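Local coordinates for aspartate aminotransferase (Thermotoga maritima, PDB 1O4S), which catalyses the pyridoxal-phosphate-dependent transfer of the amino group of L-aspartate to 2-oxoglutarate, giving oxaloacetate and L-glutamate, and works as a homodimer, at residues Glu61-Phe66 against Gln284-Lys289; Tyr209-Glu214 against Arg237-Asn242; Leu329-Arg334 against Val364-Ala369. All coordinates share one frame; numbering follows the deposited sequence.

Contact 1 (Glu61-Phe66 against Gln284-Lys289); sequences EEAVRF and QYAALK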
loop_
_atom_site.group_PDB
_atom_site.type_symbol
_atom_site.label_atom_id
_atom_site.label_comp_id
_atom_site.label_asym_id
_atom_site.label_seq_id
_atom_site.Cartn_x
_atom_site.Cartn_y
_atom_site.Cartn_z
ATOM N N GLU B 61 -2.397 13.276 -20.369
ATOM C CA GLU B 61 -2.505 12.776 -21.746
ATOM C C GLU B 61 -1.887 11.393 -21.919
ATOM O O GLU B 61 -2.502 10.534 -22.547
ATOM C CB GLU B 61 -1.902 13.760 -22.788
ATOM C CG GLU B 61 -2.704 15.058 -22.870
ATOM C CD GLU B 61 -2.119 16.147 -23.822
ATOM O OE1 GLU B 61 -0.904 16.071 -24.228
ATOM O OE2 GLU B 61 -2.900 17.091 -24.149
ATOM N N GLU B 62 -0.679 11.196 -21.395
ATOM C CA GLU B 62 -0.056 9.864 -21.384
ATOM C C GLU B 62 -0.866 8.793 -20.634
ATOM O O GLU B 62 -0.977 7.653 -21.087
ATOM C CB GLU B 62 1.333 9.960 -20.792
ATOM C CG GLU B 62 2.052 8.652 -20.570
ATOM C CD GLU B 62 2.370 7.899 -21.840
ATOM O OE1 GLU B 62 2.288 8.499 -22.963
ATOM O OE2 GLU B 62 2.710 6.687 -21.687
ATOM N N ALA B 63 -1.400 9.166 -19.470
ATOM C CA ALA B 63 -2.205 8.246 -18.678
ATOM C C ALA B 63 -3.447 7.820 -19.470
ATOM O O ALA B 63 -3.780 6.651 -19.461
ATOM C CB ALA B 63 -2.607 8.869 -17.341
ATOM N N VAL B 64 -4.096 8.766 -20.161
ATOM C CA VAL B 64 -5.301 8.502 -20.961
ATOM C C VAL B 64 -4.968 7.610 -22.145
ATOM O O VAL B 64 -5.699 6.673 -22.463
ATOM C CB VAL B 64 -5.978 9.816 -21.467
ATOM C CG1 VAL B 64 -7.056 9.551 -22.485
ATOM C CG2 VAL B 64 -6.539 10.617 -20.321
ATOM N N ARG B 65 -3.858 7.905 -22.803
ATOM C CA ARG B 65 -3.416 7.098 -23.930
ATOM C C ARG B 65 -3.176 5.651 -23.515
ATOM O O ARG B 65 -3.665 4.736 -24.179
ATOM C CB ARG B 65 -2.160 7.714 -24.476
ATOM C CG ARG B 65 -1.495 7.018 -25.621
ATOM C CD ARG B 65 -0.110 7.677 -25.922
ATOM N NE ARG B 65 0.950 6.718 -26.251
ATOM C CZ ARG B 65 1.434 5.758 -25.441
ATOM N NH1 ARG B 65 0.964 5.553 -24.202
ATOM N NH2 ARG B 65 2.403 4.973 -25.912
ATOM N N PHE B 66 -2.434 5.448 -22.417
ATOM C CA PHE B 66 -2.257 4.124 -21.838
ATOM C C PHE B 66 -3.596 3.438 -21.510
ATOM O O PHE B 66 -3.833 2.271 -21.877
ATOM C CB PHE B 66 -1.421 4.194 -20.558
ATOM C CG PHE B 66 -1.282 2.870 -19.885
ATOM C CD1 PHE B 66 -0.509 1.875 -20.456
ATOM C CD2 PHE B 66 -1.952 2.585 -18.705
ATOM C CE1 PHE B 66 -0.397 0.609 -19.852
ATOM C CE2 PHE B 66 -1.819 1.313 -18.124
ATOM C CZ PHE B 66 -1.032 0.341 -18.714
ATOM N N GLN B 284 2.128 4.305 -12.901
ATOM C CA GLN B 284 3.495 4.065 -13.323
ATOM C C GLN B 284 3.758 4.746 -14.629
ATOM O O GLN B 284 4.780 5.419 -14.750
ATOM C CB GLN B 284 3.816 2.598 -13.384
ATOM C CG GLN B 284 3.721 1.937 -12.046
ATOM C CD GLN B 284 4.307 0.543 -12.013
ATOM O OE1 GLN B 284 5.474 0.368 -12.284
ATOM N NE2 GLN B 284 3.513 -0.426 -11.628
ATOM N N TYR B 285 2.860 4.613 -15.591
ATOM C CA TYR B 285 3.045 5.305 -16.858
ATOM C C TYR B 285 2.936 6.807 -16.745
ATOM O O TYR B 285 3.688 7.541 -17.416
ATOM C CB TYR B 285 2.157 4.725 -17.965
ATOM C CG TYR B 285 2.731 3.382 -18.400
ATOM C CD1 TYR B 285 2.214 2.191 -17.924
ATOM C CD2 TYR B 285 3.843 3.322 -19.236
ATOM C CE1 TYR B 285 2.746 0.978 -18.283
ATOM C CE2 TYR B 285 4.383 2.104 -19.605
ATOM C CZ TYR B 285 3.811 0.938 -19.119
ATOM O OH TYR B 285 4.316 -0.264 -19.463
ATOM N N ALA B 286 2.061 7.274 -15.865
ATOM C CA ALA B 286 1.957 8.704 -15.604
ATOM C C ALA B 286 3.314 9.255 -15.056
ATOM O O ALA B 286 3.803 10.270 -15.510
ATOM C CB ALA B 286 0.827 8.973 -14.641
ATOM N N ALA B 287 3.905 8.551 -14.097
ATOM C CA ALA B 287 5.168 8.943 -13.493
ATOM C C ALA B 287 6.343 8.914 -14.478
ATOM O O ALA B 287 7.202 9.778 -14.478
ATOM C CB ALA B 287 5.449 8.063 -12.248
ATOM N N LEU B 288 6.343 7.945 -15.367
ATOM C CA LEU B 288 7.391 7.835 -16.358
ATOM C C LEU B 288 7.375 9.105 -17.236
ATOM O O LEU B 288 8.419 9.697 -17.488
ATOM C CB LEU B 288 7.218 6.526 -17.143
ATOM C CG LEU B 288 8.163 6.198 -18.288
ATOM C CD1 LEU B 288 9.611 6.080 -17.796
ATOM C CD2 LEU B 288 7.707 4.900 -18.925
ATOM N N LYS B 289 6.194 9.572 -17.627
ATOM C CA LYS B 289 6.070 10.820 -18.371
ATOM C C LYS B 289 6.417 12.025 -17.502
ATOM O O LYS B 289 6.987 13.013 -17.970
ATOM C CB LYS B 289 4.640 10.952 -18.920
ATOM C CG LYS B 289 4.302 12.274 -19.663
ATOM C CD LYS B 289 5.184 12.553 -20.905
ATOM C CE LYS B 289 5.018 11.519 -22.029
ATOM N NZ LYS B 289 5.751 11.867 -23.323
HETATM O O HOH W 1 4.650 6.733 -20.021
#
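Y285 makes the broadest contribution from the helical segment 284-289. Its CG stands anti to the carbonyl carbon (chi1 -74°), which turns its ring toward that of F66 in an offset stack, centroids 4.5 Å apart and planes 25° from parallel. The CD1-CE1 side of the Y285 ring lies over the F66 face, offset toward its rim; the closest pair is CE1 of Y285 and CE1 of F66, at 3.5 Å. F66 reaches there with CG anti to its backbone N (chi1 177°) and also rests on T281 and V282, so an alanine here, having no ring to stack on Y285, would probably loosen the hold of this turn of helix 57-68 on helix 281-290. The carbonyl of Y285 receives a hydrogen bond from a water, which also donates to OE2 of E62 at 2.6 Å, tying the carboxylate to the opposite helix. OE2 of E62 lies 3.3 Å from NH1 of R65, a salt bridge of charge alone, since the oxygen is well out of the guanidinium plane. One residue on, A286 meets A63 methyl to methyl, CB to CB at 4.4 Å, where the backbones come closest; W253 covers both alanines. K289 finishes the contact with its aliphatic part: CB packs at 3.8 Å against CG of E62, the two side chains crossing at about a right angle. NZ of K289 stays 4.8 Å from OE1 of E62, so any attraction is probably modest; it also makes a long, weak ion pair with E292. The two helical segments run in roughly opposite directions but cross obliquely, their axes 8.4 Å apart at closest approach. They pack through small alanines flanked by larger side chains, a helix-helix interface next to the dimer contact, where L67 of the second subunit touches A63.

Contact 2 (Tyr209-Glu214 against Arg237-Asn242); sequences YIISDE and RIVYIN. With PLP (pyridoxal-5'-phosphate), chain M.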
loop_
_atom_site.group_PDB
_atom_site.type_symbol
_atom_site.label_atom_id
_atom_site.label_comp_id
_atom_site.label_asym_id
_atom_site.label_seq_id
_atom_site.Cartn_x
_atom_site.Cartn_y
_atom_site.Cartn_z
ATOM N N TYR B 209 21.971 3.608 9.352
ATOM C CA TYR B 209 21.463 4.096 8.068
ATOM C C TYR B 209 20.955 5.502 8.189
ATOM O O TYR B 209 20.394 5.886 9.228
ATOM C CB TYR B 209 20.298 3.248 7.573
ATOM C CG TYR B 209 20.701 1.900 7.072
ATOM C CD1 TYR B 209 21.176 1.740 5.783
ATOM C CD2 TYR B 209 20.592 0.768 7.889
ATOM C CE1 TYR B 209 21.558 0.497 5.318
ATOM C CE2 TYR B 209 20.952 -0.502 7.426
ATOM C CZ TYR B 209 21.440 -0.627 6.138
ATOM O OH TYR B 209 21.826 -1.871 5.657
ATOM N N ILE B 210 21.152 6.275 7.127
ATOM C CA ILE B 210 20.533 7.586 7.029
ATOM C C ILE B 210 19.381 7.432 6.057
ATOM O O ILE B 210 19.593 7.064 4.910
ATOM C CB ILE B 210 21.511 8.662 6.522
ATOM C CG1 ILE B 210 22.654 8.866 7.528
ATOM C CG2 ILE B 210 20.747 9.988 6.279
ATOM C CD1 ILE B 210 23.707 9.800 7.030
ATOM N N ILE B 211 18.174 7.691 6.550
ATOM C CA ILE B 211 16.966 7.702 5.743
ATOM C C ILE B 211 16.617 9.155 5.474
ATOM O O ILE B 211 16.361 9.918 6.400
ATOM C CB ILE B 211 15.820 7.009 6.468
ATOM C CG1 ILE B 211 16.197 5.555 6.824
ATOM C CG2 ILE B 211 14.574 7.069 5.606
ATOM C CD1 ILE B 211 15.212 4.877 7.760
ATOM N N SER B 212 16.603 9.534 4.198
ATOM C CA SER B 212 16.422 10.924 3.802
ATOM C C SER B 212 15.193 11.120 2.941
ATOM O O SER B 212 15.137 10.628 1.823
ATOM C CB SER B 212 17.645 11.448 3.053
ATOM O OG SER B 212 17.537 12.846 2.962
ATOM N N ASP B 213 14.227 11.841 3.493
ATOM C CA ASP B 213 12.956 12.126 2.858
ATOM C C ASP B 213 13.062 13.486 2.198
ATOM O O ASP B 213 12.870 14.528 2.848
ATOM C CB ASP B 213 11.866 12.134 3.927
ATOM C CG ASP B 213 10.475 12.413 3.369
ATOM O OD1 ASP B 213 10.341 12.725 2.147
ATOM O OD2 ASP B 213 9.462 12.358 4.122
ATOM N N GLU B 214 13.302 13.464 0.890
ATOM C CA GLU B 214 13.574 14.657 0.110
ATOM C C GLU B 214 12.448 15.013 -0.877
ATOM O O GLU B 214 12.685 15.538 -1.952
ATOM C CB GLU B 214 14.957 14.484 -0.565
ATOM C CG GLU B 214 16.108 14.659 0.447
ATOM C CD GLU B 214 17.530 14.526 -0.115
ATOM O OE1 GLU B 214 17.825 14.965 -1.274
ATOM O OE2 GLU B 214 18.395 13.998 0.644
ATOM N N ARG B 237 24.902 3.071 3.433
ATOM C CA ARG B 237 24.208 3.524 4.614
ATOM C C ARG B 237 23.184 4.599 4.281
ATOM O O ARG B 237 22.742 5.309 5.155
ATOM C CB ARG B 237 25.242 4.019 5.624
ATOM C CG ARG B 237 26.013 2.879 6.301
ATOM C CD ARG B 237 27.336 3.297 6.924
ATOM N NE ARG B 237 28.514 2.994 6.080
ATOM C CZ ARG B 237 29.078 3.820 5.181
ATOM N NH1 ARG B 237 28.602 5.055 4.965
ATOM N NH2 ARG B 237 30.141 3.403 4.489
ATOM N N ILE B 238 22.769 4.694 3.025
ATOM C CA ILE B 238 21.797 5.720 2.624
ATOM C C ILE B 238 20.530 5.100 2.084
ATOM O O ILE B 238 20.593 4.254 1.207
ATOM C CB ILE B 238 22.383 6.639 1.541
ATOM C CG1 ILE B 238 23.719 7.251 1.991
ATOM C CG2 ILE B 238 21.365 7.724 1.146
ATOM C CD1 ILE B 238 23.614 8.206 3.173
ATOM N N VAL B 239 19.389 5.557 2.594
ATOM C CA VAL B 239 18.086 5.247 2.016
ATOM C C VAL B 239 17.513 6.577 1.534
ATOM O O VAL B 239 17.216 7.450 2.336
ATOM C CB VAL B 239 17.117 4.568 3.041
ATOM C CG1 VAL B 239 15.768 4.304 2.433
ATOM C CG2 VAL B 239 17.719 3.259 3.570
ATOM N N TYR B 240 17.368 6.726 0.230
ATOM C CA TYR B 240 16.911 7.959 -0.348
ATOM C C TYR B 240 15.442 7.821 -0.729
ATOM O O TYR B 240 15.056 6.862 -1.382
ATOM C CB TYR B 240 17.790 8.299 -1.551
ATOM C CG TYR B 240 17.368 9.516 -2.322
ATOM C CD1 TYR B 240 17.729 10.804 -1.894
ATOM C CD2 TYR B 240 16.592 9.385 -3.507
ATOM C CE1 TYR B 240 17.325 11.948 -2.633
ATOM C CE2 TYR B 240 16.201 10.502 -4.242
ATOM C CZ TYR B 240 16.558 11.783 -3.804
ATOM O OH TYR B 240 16.191 12.872 -4.548
ATOM N N ILE B 241 14.631 8.783 -0.291
ATOM C CA ILE B 241 13.202 8.777 -0.549
ATOM C C ILE B 241 12.736 10.050 -1.235
ATOM O O ILE B 241 13.024 11.170 -0.780
ATOM C CB ILE B 241 12.417 8.500 0.757
ATOM C CG1 ILE B 241 12.761 7.078 1.194
ATOM C CG2 ILE B 241 10.916 8.708 0.546
ATOM C CD1 ILE B 241 12.193 6.650 2.417
ATOM N N ASN B 242 11.997 9.860 -2.332
ATOM C CA ASN B 242 11.411 10.949 -3.104
ATOM C C ASN B 242 10.159 10.424 -3.831
ATOM O O ASN B 242 9.730 9.292 -3.612
ATOM C CB ASN B 242 12.480 11.546 -4.036
ATOM C CG ASN B 242 12.277 13.046 -4.338
ATOM O OD1 ASN B 242 11.162 13.554 -4.328
ATOM N ND2 ASN B 242 13.376 13.737 -4.650
HETATM N N1 PLP M . 7.134 13.321 3.700
HETATM C C2 PLP M . 6.605 14.555 4.023
HETATM C C2A PLP M . 7.277 15.273 5.156
HETATM C C3 PLP M . 5.487 15.068 3.346
HETATM O O3 PLP M . 5.038 16.170 3.641
HETATM C C4 PLP M . 4.922 14.350 2.280
HETATM C C4A PLP M . 3.709 14.926 1.516
HETATM C C5 PLP M . 5.515 13.101 1.972
HETATM C C6 PLP M . 6.602 12.612 2.693
HETATM C C5A PLP M . 5.077 12.159 0.871
HETATM O O4P PLP M . 3.726 11.855 0.567
HETATM P P PLP M . 3.324 10.918 -0.667
HETATM O O1P PLP M . 2.098 11.606 -1.143
HETATM O O2P PLP M . 4.425 10.863 -1.643
HETATM O O3P PLP M . 3.037 9.664 0.062
HETATM O O HOH W 2 17.086 15.332 -3.818
#
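Strands 209-213 and 238-242 run parallel, their directions only 9° apart, and five backbone hydrogen bonds link the segments. They pass back and forth in the usual parallel ladder: the amides of I210, S212 and E214 donate to the carbonyls of R237, V239 and I241 in turn, while the carbonyls of I210 and S212 accept from V239 and I241. The shortest, 2.7 Å from N of I210 to O of R237, is nearly straight at 177°. On the face carrying I211, V239 and I241, the aliphatic chains lie side by side: CG1 of I211 packs on CB of V239 and its CG2 meets CD1 of I241, each at 4.0 Å. On the other face I238 lies alongside I210, its CD1 against CB of I210, and I228 of the connecting segment covers both. The two strands and the short helix 228-231 form a beta-alpha-beta unit in the large mixed sheet of the PLP-binding domain, as in fold type I aminotransferases. At the C-terminal end of strand 209-213, D213, CG anti to the backbone N (chi1 -179°), carries the carboxylate to the cofactor, placing OD2 2.6 Å from N1 of PLP; Y138 hydrogen-bonds the same oxygen. Such a carboxylate would be expected to favour a protonated pyridine ring, as in related aminotransferases. E214, just past the strand, sends its extended chain across Y240 at about a right angle, with OE1 at the ring edge, 3.3 Å from CE1. Its carboxylate is well gripped: OG of S212 donates to the anti lone pair of OE2, I228 N also binds OE2, and OE1 takes bonds from S227 and a water. That water accepts from OH of Y240, while ND2 of N242 donates to the same hydroxyl at 2.9 Å, with the oxygen lying in the amide plane.

Contact 3 (Leu329-Arg334 against Val364-Ala369); sequences LFFKVR and VRLSFA. With SO4 (sulfate ion), chain K.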
loop_
_atom_site.group_PDB
_atom_site.type_symbol
_atom_site.label_atom_id
_atom_site.label_comp_id
_atom_site.label_asym_id
_atom_site.label_seq_id
_atom_site.Cartn_x
_atom_site.Cartn_y
_atom_site.Cartn_z
ATOM N N LEU B 329 4.903 27.434 6.585
ATOM C CA LEU B 329 5.481 28.436 7.434
ATOM C C LEU B 329 5.044 28.085 8.869
ATOM O O LEU B 329 3.847 27.955 9.158
ATOM C CB LEU B 329 5.022 29.830 6.991
ATOM C CG LEU B 329 5.867 30.947 7.598
ATOM C CD1 LEU B 329 6.076 32.101 6.626
ATOM C CD2 LEU B 329 5.245 31.440 8.885
ATOM N N PHE B 330 6.026 27.911 9.755
ATOM C CA PHE B 330 5.768 27.464 11.121
ATOM C C PHE B 330 5.999 28.642 12.090
ATOM O O PHE B 330 7.135 28.927 12.475
ATOM C CB PHE B 330 6.696 26.285 11.422
ATOM C CG PHE B 330 6.203 25.356 12.510
ATOM C CD1 PHE B 330 7.005 25.063 13.595
ATOM C CD2 PHE B 330 4.961 24.738 12.413
ATOM C CE1 PHE B 330 6.563 24.205 14.577
ATOM C CE2 PHE B 330 4.520 23.882 13.371
ATOM C CZ PHE B 330 5.313 23.607 14.461
ATOM N N PHE B 331 4.941 29.335 12.476
ATOM C CA PHE B 331 5.138 30.542 13.289
ATOM C C PHE B 331 4.743 30.387 14.749
ATOM O O PHE B 331 4.076 29.436 15.116
ATOM C CB PHE B 331 4.537 31.797 12.633
ATOM C CG PHE B 331 3.016 31.832 12.539
ATOM C CD1 PHE B 331 2.361 31.386 11.389
ATOM C CD2 PHE B 331 2.257 32.422 13.542
ATOM C CE1 PHE B 331 0.960 31.489 11.265
ATOM C CE2 PHE B 331 0.856 32.517 13.438
ATOM C CZ PHE B 331 0.206 32.057 12.291
ATOM N N LYS B 332 5.210 31.330 15.564
ATOM C CA LYS B 332 5.078 31.278 17.017
ATOM C C LYS B 332 3.789 31.980 17.442
ATOM O O LYS B 332 3.475 33.085 16.980
ATOM C CB LYS B 332 6.300 31.941 17.649
ATOM C CG LYS B 332 6.450 31.774 19.167
ATOM C CD LYS B 332 7.397 30.637 19.577
ATOM C CE LYS B 332 7.403 30.453 21.109
ATOM N NZ LYS B 332 6.289 29.555 21.585
ATOM N N VAL B 333 3.022 31.303 18.283
ATOM C CA VAL B 333 1.792 31.849 18.837
ATOM C C VAL B 333 1.908 31.954 20.365
ATOM O O VAL B 333 2.671 31.216 20.991
ATOM C CB VAL B 333 0.545 30.994 18.419
ATOM C CG1 VAL B 333 0.322 31.067 16.913
ATOM C CG2 VAL B 333 0.660 29.536 18.881
ATOM N N ARG B 334 1.171 32.887 20.959
ATOM C CA ARG B 334 1.092 32.976 22.406
ATOM C C ARG B 334 0.117 31.907 22.903
ATOM O O ARG B 334 -0.839 31.561 22.212
ATOM C CB ARG B 334 0.645 34.372 22.857
ATOM N N VAL B 364 2.269 27.224 15.107
ATOM C CA VAL B 364 1.175 26.868 14.184
ATOM C C VAL B 364 1.780 26.735 12.759
ATOM O O VAL B 364 2.769 27.403 12.448
ATOM C CB VAL B 364 0.047 27.915 14.394
ATOM C CG1 VAL B 364 -0.515 28.430 13.163
ATOM C CG2 VAL B 364 -1.024 27.383 15.355
ATOM N N ARG B 365 1.236 25.824 11.936
ATOM C CA ARG B 365 1.680 25.634 10.553
ATOM C C ARG B 365 0.661 26.195 9.581
ATOM O O ARG B 365 -0.503 25.816 9.607
ATOM C CB ARG B 365 1.904 24.157 10.214
ATOM C CG ARG B 365 2.641 23.958 8.921
ATOM C CD ARG B 365 2.654 22.558 8.435
ATOM N NE ARG B 365 1.386 22.160 7.842
ATOM C CZ ARG B 365 1.160 20.943 7.372
ATOM N NH1 ARG B 365 2.120 20.031 7.422
ATOM N NH2 ARG B 365 -0.028 20.642 6.854
ATOM N N LEU B 366 1.144 27.105 8.739
ATOM C CA LEU B 366 0.392 27.703 7.658
ATOM C C LEU B 366 0.915 27.153 6.302
ATOM O O LEU B 366 2.112 27.105 6.022
ATOM C CB LEU B 366 0.482 29.237 7.781
ATOM C CG LEU B 366 -0.159 30.111 6.698
ATOM C CD1 LEU B 366 -0.373 31.510 7.215
ATOM C CD2 LEU B 366 0.681 30.135 5.392
ATOM N N SER B 367 0.005 26.685 5.470
ATOM C CA SER B 367 0.370 26.235 4.133
ATOM C C SER B 367 0.058 27.333 3.172
ATOM O O SER B 367 -0.994 27.992 3.284
ATOM C CB SER B 367 -0.431 24.987 3.713
ATOM O OG SER B 367 -0.195 23.964 4.646
ATOM N N PHE B 368 0.951 27.547 2.223
ATOM C CA PHE B 368 0.664 28.535 1.201
ATOM C C PHE B 368 0.458 27.895 -0.194
ATOM O O PHE B 368 0.959 28.379 -1.229
ATOM C CB PHE B 368 1.666 29.691 1.225
ATOM C CG PHE B 368 3.101 29.288 1.283
ATOM C CD1 PHE B 368 3.815 29.035 0.116
ATOM C CD2 PHE B 368 3.765 29.220 2.511
ATOM C CE1 PHE B 368 5.154 28.726 0.165
ATOM C CE2 PHE B 368 5.092 28.899 2.566
ATOM C CZ PHE B 368 5.792 28.652 1.382
ATOM N N ALA B 369 -0.291 26.793 -0.184
ATOM C CA ALA B 369 -0.774 26.174 -1.420
ATOM C C ALA B 369 -2.151 26.759 -1.714
ATOM O O ALA B 369 -3.133 26.044 -1.874
ATOM C CB ALA B 369 -0.795 24.635 -1.309
HETATM S S SO4 K . 0.457 16.987 6.239
HETATM O O1 SO4 K . 1.715 17.645 5.857
HETATM O O2 SO4 K . 0.642 16.488 7.607
HETATM O O3 SO4 K . -0.747 17.845 6.139
HETATM O O4 SO4 K . 0.245 15.905 5.293
#
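F331 takes the crowded first torsion, with CG between its backbone N and carbonyl carbon (chi1 68°), and this lays the ring alongside V364 on the neighbouring strand. CG1 of V364 sits over one face of the ring in a CH-pi contact, 3.8 Å from CZ of F331, while CB of L366 comes to the ring edge. V364 itself has an unusual chi1 of 135°, away from the staggered positions; besides F331 it meets V333, whose CG1 crosses in at 4.0 Å from CB of V364. L352 packs on F331, V364 and L366, and F340 on V333 and V364, extending the apolar cluster. The strands carrying these chains, 329-332 and 364-367, are antiparallel neighbours in the small mixed sheet of the domain that completes the active site beside the large PLP-binding one. L329-L366 and F331-V364 are hydrogen-bonded antiparallel pairs, with the non-hydrogen-bonded pair F330-R365 between them, its side chains on the other face. There F330, CG anti to its backbone N, offers its ring edge to R365, CD2 lying 3.8 Å from CB, and its ring also meets that of F363. Beyond CB, R365 leaves the strand with CG anti to the backbone N and a bend at chi3 (76°), pointing the guanidinium into the pocket. NH1 and NH2 grip a sulfate, NH1 donating to O1 at 2.9 Å and NH2 to O3 at 3.0 Å, with the sulfur in the guanidinium plane at its edge. NH1 also donates to OD1 of N185, whose ND2 binds the sulfate, so N185 is likely to help fix the rotation of the guanidinium. R365 probably binds L-aspartate, as in related enzymes, and the sulfate, probably from the crystallisation liquor, is consistent with a place for a substrate carboxylate.

Overall arrangement
Contacts 2 and 3 are buried sheet pairings, each placing one charged side chain at the active site; contact 1 is a partly buried helix pair away from it, beside the second subunit. No helix or strand is shared among the three, and none touches another. Contact 2 is parallel and belongs to the large sheet, contact 3 antiparallel and belongs to the small one, on the opposite side of the chain's centre, their own centres about 26 Å apart. Contact 2 brings a carboxylate to the cofactor, contact 3 a guanidinium to the anion beside it, whereas contact 1 relies on aromatic stacking, methyl groups and a bridging water.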